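Local structure of putative nucleoprotein (Infectious salmon anemia virus, 4EWC) at residues M171-N176 against V212-G217; I391-S396 against A426-G431. The protein encapsidates the negative-strand viral RNA, shielding it from nucleases and forming the ribonucleoprotein that serves as template for transcription and replication. All blocks are in the same frame, centred on the assembly; numbering follows the deposited sequence.

Contact 1. Residues M171-N176 against V212-G217; sequences MSIWQN and VVTANG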
HETATM    1  N   MSE A 171     -19.169  30.021  -1.360  1.00 56.13           N
HETATM    2  CA  MSE A 171     -18.820  29.490  -0.060  1.00 50.99           C
HETATM    3  C   MSE A 171     -18.860  27.957  -0.023  1.00 51.72           C
HETATM    4  O   MSE A 171     -18.331  27.343   0.894  1.00 52.42           O
HETATM    5  CB  MSE A 171     -19.691  30.096   1.037  1.00 51.19           C
HETATM    6  CG  MSE A 171     -19.120  31.379   1.605  1.00 57.37           C
HETATM    7 SE   MSE A 171     -20.309  32.511   2.771  0.73 59.20          SE
HETATM    8  CE  MSE A 171     -20.955  31.106   3.991  1.00 55.88           C
ATOM      9  N   SER A 172     -19.483  27.332  -1.014  1.00 51.61           N
ATOM     10  CA  SER A 172     -19.514  25.868  -1.064  1.00 53.60           C
ATOM     11  C   SER A 172     -18.274  25.300  -1.784  1.00 52.21           C
ATOM     12  O   SER A 172     -18.069  24.082  -1.850  1.00 51.74           O
ATOM     13  CB  SER A 172     -20.823  25.353  -1.706  1.00 53.23           C
ATOM     14  OG  SER A 172     -20.916  25.726  -3.063  1.00 58.86           O
ATOM     15  N   ILE A 173     -17.445  26.194  -2.304  1.00 49.04           N
ATOM     16  CA  ILE A 173     -16.231  25.784  -2.983  1.00 51.40           C
ATOM     17  C   ILE A 173     -15.073  25.625  -2.004  1.00 50.03           C
ATOM     18  O   ILE A 173     -14.718  26.559  -1.271  1.00 47.56           O
ATOM     19  CB  ILE A 173     -15.850  26.766  -4.090  1.00 50.71           C
ATOM     20  CG1 ILE A 173     -16.954  26.791  -5.141  1.00 54.41           C
ATOM     21  CG2 ILE A 173     -14.517  26.367  -4.727  1.00 51.49           C
ATOM     22  CD1 ILE A 173     -16.891  27.978  -6.097  1.00 48.63           C
ATOM     23  N   TRP A 174     -14.494  24.429  -2.022  1.00 50.14           N
ATOM     24  CA  TRP A 174     -13.421  24.029  -1.114  1.00 48.93           C
ATOM     25  C   TRP A 174     -12.344  25.088  -0.885  1.00 47.07           C
ATOM     26  O   TRP A 174     -12.098  25.496   0.251  1.00 45.72           O
ATOM     27  CB  TRP A 174     -12.779  22.740  -1.613  1.00 44.21           C
ATOM     28  CG  TRP A 174     -11.731  22.301  -0.721  1.00 42.72           C
ATOM     29  CD1 TRP A 174     -11.891  21.678   0.469  1.00 40.38           C
ATOM     30  CD2 TRP A 174     -10.322  22.475  -0.909  1.00 47.14           C
ATOM     31  NE1 TRP A 174     -10.668  21.437   1.042  1.00 40.87           N
ATOM     32  CE2 TRP A 174      -9.687  21.917   0.216  1.00 45.97           C
ATOM     33  CE3 TRP A 174      -9.538  23.041  -1.923  1.00 44.37           C
ATOM     34  CZ2 TRP A 174      -8.294  21.900   0.354  1.00 42.88           C
ATOM     35  CZ3 TRP A 174      -8.173  23.032  -1.772  1.00 45.95           C
ATOM     36  CH2 TRP A 174      -7.562  22.456  -0.641  1.00 39.97           C
ATOM     37  N   GLN A 175     -11.732  25.539  -1.977  1.00 45.37           N
ATOM     38  CA  GLN A 175     -10.702  26.574  -1.921  1.00 48.93           C
ATOM     39  C   GLN A 175     -11.134  27.753  -1.081  1.00 48.20           C
ATOM     40  O   GLN A 175     -10.303  28.375  -0.422  1.00 47.23           O
ATOM     41  CB  GLN A 175     -10.334  27.091  -3.324  1.00 48.79           C
ATOM     42  CG  GLN A 175      -9.435  26.199  -4.144  1.00 40.65           C
ATOM     43  CD  GLN A 175     -10.216  25.140  -4.885  1.00 45.71           C
ATOM     44  OE1 GLN A 175     -11.402  24.918  -4.611  1.00 49.66           O
ATOM     45  NE2 GLN A 175      -9.562  24.485  -5.844  1.00 46.96           N
ATOM     46  N   ASN A 176     -12.432  28.064  -1.112  1.00 47.91           N
ATOM     47  CA  ASN A 176     -12.926  29.259  -0.440  1.00 45.43           C
ATOM     48  C   ASN A 176     -13.022  29.118   1.103  1.00 51.14           C
ATOM     49  O   ASN A 176     -12.690  30.055   1.849  1.00 47.94           O
ATOM     50  CB  ASN A 176     -14.221  29.746  -1.081  1.00 46.59           C
ATOM     51  CG  ASN A 176     -14.030  30.210  -2.544  1.00 50.41           C
ATOM     52  OD1 ASN A 176     -13.025  30.815  -2.896  1.00 47.84           O
ATOM     53  ND2 ASN A 176     -15.016  29.918  -3.389  1.00 53.34           N
ATOM     54  N   VAL A 212      -8.164  36.266  -2.753  1.00 57.36           N
ATOM     55  CA  VAL A 212      -8.356  35.543  -4.004  1.00 57.87           C
ATOM     56  C   VAL A 212      -9.469  34.484  -3.865  1.00 58.81           C
ATOM     57  O   VAL A 212      -9.366  33.560  -3.050  1.00 53.92           O
ATOM     58  CB  VAL A 212      -7.022  34.929  -4.489  1.00 59.22           C
ATOM     59  CG1 VAL A 212      -7.272  33.764  -5.409  1.00 65.36           C
ATOM     60  CG2 VAL A 212      -6.146  35.990  -5.150  1.00 49.71           C
ATOM     61  N   VAL A 213     -10.527  34.637  -4.666  1.00 56.33           N
ATOM     62  CA  VAL A 213     -11.722  33.793  -4.578  1.00 56.74           C
ATOM     63  C   VAL A 213     -12.005  33.045  -5.882  1.00 56.18           C
ATOM     64  O   VAL A 213     -11.894  33.613  -6.961  1.00 59.84           O
ATOM     65  CB  VAL A 213     -12.976  34.659  -4.240  1.00 59.57           C
ATOM     66  CG1 VAL A 213     -14.266  33.864  -4.410  1.00 54.35           C
ATOM     67  CG2 VAL A 213     -12.872  35.230  -2.835  1.00 57.09           C
ATOM     68  N   THR A 214     -12.389  31.778  -5.780  1.00 53.29           N
ATOM     69  CA  THR A 214     -12.808  31.018  -6.955  1.00 59.71           C
ATOM     70  C   THR A 214     -14.280  31.283  -7.282  1.00 59.50           C
ATOM     71  O   THR A 214     -15.123  31.202  -6.390  1.00 65.63           O
ATOM     72  CB  THR A 214     -12.553  29.511  -6.763  1.00 58.54           C
ATOM     73  OG1 THR A 214     -11.134  29.276  -6.763  1.00 53.15           O
ATOM     74  CG2 THR A 214     -13.205  28.714  -7.885  1.00 57.44           C
ATOM     75  N   ALA A 215     -14.586  31.589  -8.547  1.00 59.65           N
ATOM     76  CA  ALA A 215     -15.921  32.070  -8.938  1.00 59.88           C
ATOM     77  C   ALA A 215     -16.742  31.051  -9.719  1.00 64.32           C
ATOM     78  O   ALA A 215     -17.486  30.255  -9.147  1.00 59.18           O
ATOM     79  CB  ALA A 215     -15.810  33.377  -9.735  1.00 43.80           C
ATOM     80  N   ASN A 216     -16.641  31.142 -11.045  1.00 72.23           N
ATOM     81  CA  ASN A 216     -17.256  30.189 -11.981  1.00 69.03           C
ATOM     82  C   ASN A 216     -16.131  29.489 -12.732  1.00 64.56           C
ATOM     83  O   ASN A 216     -16.139  29.425 -13.952  1.00 55.73           O
ATOM     84  CB  ASN A 216     -18.147  30.911 -12.988  1.00 68.39           C
ATOM     85  N   GLY A 217     -15.152  28.991 -11.986  1.00 64.73           N
ATOM     86  CA  GLY A 217     -13.969  28.378 -12.550  1.00 57.96           C
ATOM     87  C   GLY A 217     -12.892  29.434 -12.568  1.00 55.64           C
ATOM     88  O   GLY A 217     -11.694  29.138 -12.567  1.00 59.98           O
TER
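The carboxamide of Asn176 meets the backbone of Thr214 with both of its polar atoms, and both bonds lie in the plane of the amide group. Asn176 OD1 accepts the bond from Thr214 N at 3.1 Å, in the carbonyl plane and on a lone pair, with an N-H...O angle of 160°. Asn176 ND2 returns a bond to Thr214 O at 3.3 Å; this acceptor lies only 9° out of the amide plane. CB of Asn176 points toward the strand, and chi1 of -64° sets CG beside the backbone N. Two bonds to one residue fix the rotation of the amide, and ND2 also donates to Glu170 O, just before the segment. Val213 CG1 comes up beside Asn176 OD1 at 3.6 Å, the two side chains crossing at about a right angle.

The contact joins the first turn of helix 174-188, N-capped at Ile173, to the end of strand 209-214, which forms an antiparallel hairpin with strand 219-224. Here the asparagine side chain takes hold of the N-H and C=O of a single strand residue.

Ile173 adds methyl packing, its CG2 facing Thr214 CG2 at 4.1 Å. Separately, its CD1 makes van der Waals contact with two carbonyl oxygens, Thr214 O at 3.7 Å and Ala215 O at 3.9 Å. Gln175 contributes its CB, 4.2 Å from Thr214 OG1.

Contact 2. Residues I391-S396 against A426-G431; sequences IPPISS and AKLKVG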
ATOM      1  N   ILE A 391     -11.762  17.331  11.842  1.00 40.17           N
ATOM      2  CA  ILE A 391     -12.908  18.066  11.340  1.00 38.91           C
ATOM      3  C   ILE A 391     -13.052  17.883   9.852  1.00 38.53           C
ATOM      4  O   ILE A 391     -12.057  17.689   9.149  1.00 45.83           O
ATOM      5  CB  ILE A 391     -12.858  19.587  11.666  1.00 38.38           C
ATOM      6  CG1 ILE A 391     -11.588  20.229  11.088  1.00 34.87           C
ATOM      7  CG2 ILE A 391     -13.073  19.828  13.154  1.00 33.73           C
ATOM      8  CD1 ILE A 391     -11.544  21.753  11.240  1.00 34.94           C
ATOM      9  N   PRO A 392     -14.301  17.958   9.356  1.00 44.10           N
ATOM     10  CA  PRO A 392     -14.582  17.929   7.909  1.00 44.39           C
ATOM     11  C   PRO A 392     -14.009  19.170   7.250  1.00 38.82           C
ATOM     12  O   PRO A 392     -13.599  20.091   7.958  1.00 43.36           O
ATOM     13  CB  PRO A 392     -16.115  17.993   7.867  1.00 45.54           C
ATOM     14  CG  PRO A 392     -16.492  18.734   9.133  1.00 39.39           C
ATOM     15  CD  PRO A 392     -15.529  18.215  10.145  1.00 42.33           C
ATOM     16  N   PRO A 393     -13.959  19.201   5.928  1.00 36.57           N
ATOM     17  CA  PRO A 393     -13.588  20.430   5.215  1.00 39.02           C
ATOM     18  C   PRO A 393     -14.379  21.651   5.690  1.00 42.21           C
ATOM     19  O   PRO A 393     -15.580  21.563   5.993  1.00 43.70           O
ATOM     20  CB  PRO A 393     -13.968  20.122   3.765  1.00 39.72           C
ATOM     21  CG  PRO A 393     -13.741  18.648   3.665  1.00 46.98           C
ATOM     22  CD  PRO A 393     -14.038  18.044   5.034  1.00 43.22           C
ATOM     23  N   ILE A 394     -13.685  22.783   5.731  1.00 39.84           N
ATOM     24  CA  ILE A 394     -14.220  24.047   6.204  1.00 40.13           C
ATOM     25  C   ILE A 394     -15.560  24.389   5.567  1.00 42.99           C
ATOM     26  O   ILE A 394     -16.555  24.580   6.264  1.00 37.93           O
ATOM     27  CB  ILE A 394     -13.193  25.189   5.979  1.00 40.27           C
ATOM     28  CG1 ILE A 394     -11.953  24.932   6.826  1.00 37.33           C
ATOM     29  CG2 ILE A 394     -13.792  26.541   6.327  1.00 38.55           C
ATOM     30  CD1 ILE A 394     -12.267  24.783   8.316  1.00 36.58           C
ATOM     31  N   SER A 395     -15.574  24.443   4.240  1.00 43.26           N
ATOM     32  CA  SER A 395     -16.801  24.720   3.482  1.00 42.91           C
ATOM     33  C   SER A 395     -17.930  23.784   3.857  1.00 47.59           C
ATOM     34  O   SER A 395     -19.050  24.233   4.128  1.00 49.13           O
ATOM     35  CB  SER A 395     -16.550  24.661   1.977  1.00 41.72           C
ATOM     36  OG  SER A 395     -15.897  25.835   1.545  1.00 46.32           O
ATOM     37  N   SER A 396     -17.627  22.490   3.882  1.00 45.15           N
ATOM     38  CA  SER A 396     -18.598  21.480   4.295  1.00 46.50           C
ATOM     39  C   SER A 396     -19.184  21.860   5.642  1.00 46.51           C
ATOM     40  O   SER A 396     -20.392  21.829   5.843  1.00 44.94           O
ATOM     41  CB  SER A 396     -17.941  20.105   4.370  1.00 45.28           C
ATOM     42  OG  SER A 396     -17.598  19.635   3.071  1.00 55.21           O
ATOM     43  N   ALA A 426     -23.136  17.135   3.768  1.00 57.35           N
ATOM     44  CA  ALA A 426     -23.019  18.319   2.926  1.00 54.38           C
ATOM     45  C   ALA A 426     -22.641  17.965   1.486  1.00 58.63           C
ATOM     46  O   ALA A 426     -22.215  16.846   1.174  1.00 53.37           O
ATOM     47  CB  ALA A 426     -22.035  19.316   3.505  1.00 50.64           C
ATOM     48  N   LYS A 427     -22.824  18.948   0.616  1.00 62.63           N
ATOM     49  CA  LYS A 427     -22.560  18.811  -0.795  1.00 59.73           C
ATOM     50  C   LYS A 427     -21.462  19.801  -1.172  1.00 59.90           C
ATOM     51  O   LYS A 427     -21.710  20.807  -1.837  1.00 58.09           O
ATOM     52  CB  LYS A 427     -23.834  19.037  -1.605  1.00 64.36           C
ATOM     53  CG  LYS A 427     -24.820  17.862  -1.537  1.00 74.76           C
ATOM     54  CD  LYS A 427     -26.198  18.222  -2.112  1.00 85.40           C
ATOM     55  CE  LYS A 427     -27.147  17.016  -2.137  1.00 90.15           C
ATOM     56  NZ  LYS A 427     -27.356  16.387  -0.795  1.00 93.61           N
ATOM     57  N   LEU A 428     -20.245  19.494  -0.717  1.00 60.66           N
ATOM     58  CA  LEU A 428     -19.060  20.283  -1.002  1.00 53.91           C
ATOM     59  C   LEU A 428     -18.797  20.345  -2.498  1.00 54.41           C
ATOM     60  O   LEU A 428     -19.083  19.399  -3.242  1.00 55.14           O
ATOM     61  CB  LEU A 428     -17.846  19.669  -0.283  1.00 57.19           C
ATOM     62  CG  LEU A 428     -16.475  20.307  -0.563  1.00 54.11           C
ATOM     63  CD1 LEU A 428     -16.454  21.767  -0.125  1.00 51.21           C
ATOM     64  CD2 LEU A 428     -15.366  19.533   0.096  1.00 49.50           C
ATOM     65  N   LYS A 429     -18.263  21.472  -2.939  1.00 50.90           N
ATOM     66  CA  LYS A 429     -17.833  21.597  -4.320  1.00 54.04           C
ATOM     67  C   LYS A 429     -16.376  22.043  -4.368  1.00 56.62           C
ATOM     68  O   LYS A 429     -15.831  22.558  -3.388  1.00 57.80           O
ATOM     69  CB  LYS A 429     -18.738  22.562  -5.083  1.00 54.51           C
ATOM     70  CG  LYS A 429     -20.155  22.055  -5.188  1.00 53.31           C
ATOM     71  CD  LYS A 429     -20.898  22.675  -6.330  1.00 63.32           C
ATOM     72  CE  LYS A 429     -22.389  22.665  -6.060  1.00 75.39           C
ATOM     73  NZ  LYS A 429     -22.749  23.634  -4.964  1.00 72.22           N
ATOM     74  N   VAL A 430     -15.730  21.818  -5.497  1.00 52.65           N
ATOM     75  CA  VAL A 430     -14.322  22.151  -5.601  1.00 52.08           C
ATOM     76  C   VAL A 430     -13.991  22.637  -7.011  1.00 52.54           C
ATOM     77  O   VAL A 430     -14.665  22.279  -7.970  1.00 52.02           O
ATOM     78  CB  VAL A 430     -13.427  20.947  -5.174  1.00 48.86           C
ATOM     79  CG1 VAL A 430     -13.615  19.769  -6.121  1.00 49.06           C
ATOM     80  CG2 VAL A 430     -11.971  21.352  -5.069  1.00 41.98           C
ATOM     81  N   GLY A 431     -12.984  23.495  -7.114  1.00 45.80           N
ATOM     82  CA  GLY A 431     -12.463  23.903  -8.396  1.00 52.03           C
ATOM     83  C   GLY A 431     -11.307  23.004  -8.774  1.00 54.18           C
ATOM     84  O   GLY A 431     -10.384  22.825  -7.978  1.00 54.21           O
TER
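Residues Ser396 and Leu428 bring the two backbones nearest, with their CA atoms 5.5 Å apart. The segment 391-396 runs in through two prolines to the N-cap residue Pro393 and then enters helix 394-402. Its partner, 426-431, leaves helix 417-425 at Ala426 and passes in extended form into strand 429-432, which pairs antiparallel with strand 488-491.

Leu428 carries most of the packing. Its CG lies anti to the backbone N (chi1 175°), and its methyls meet different residues although both border Ser396 OG: CD1 meets Ser395 CB at 3.6 Å, and CD2 meets Pro393 CB at 4.0 Å, with the proline and leucine side chains crossing at about a right angle. Ser396 OG sits against the leucine stem, 3.4 Å from Leu428 CB. At the helix exit, Ala426 CB packs on Ser396 O at 3.8 Å. Leu492 and Leu494 extend the apolar surroundings, touching Leu428 and Pro393 respectively.

The hydroxyl of Ser395 bonds to Met171 O. No hydrogen bond crosses between the segments, so this join within the C-terminal family region rests on van der Waals packing, the leucine lying against carbon of Pro393 and Ser395 and against the Ser396 hydroxyl oxygen.

How the contacts relate
Contact 1 and contact 2 follow one another along the chain, yet their centres lie only 11 Å apart, on the same side of the chain's centre, and they touch directly. Segments 171-176 and 426-431 form the junction: Trp174 N probably bonds to Lys429 O at 2.7 Å, and Gln175 NE2 probably to Gly431 O at 2.8 Å. Packing adds to these bonds where Ser172 O approaches Leu428 CD1 at 3.3 Å and Gln175 OE1 approaches Val430 CG2 at 3.6 Å. From segment 391-396, Ser395 OG makes a weak bond to Ile173 O. Residues 171-176, leading into helix 174-188, are thus shared, linking the 209-214 hairpin to the region around helix 394-402 and strand 429-432.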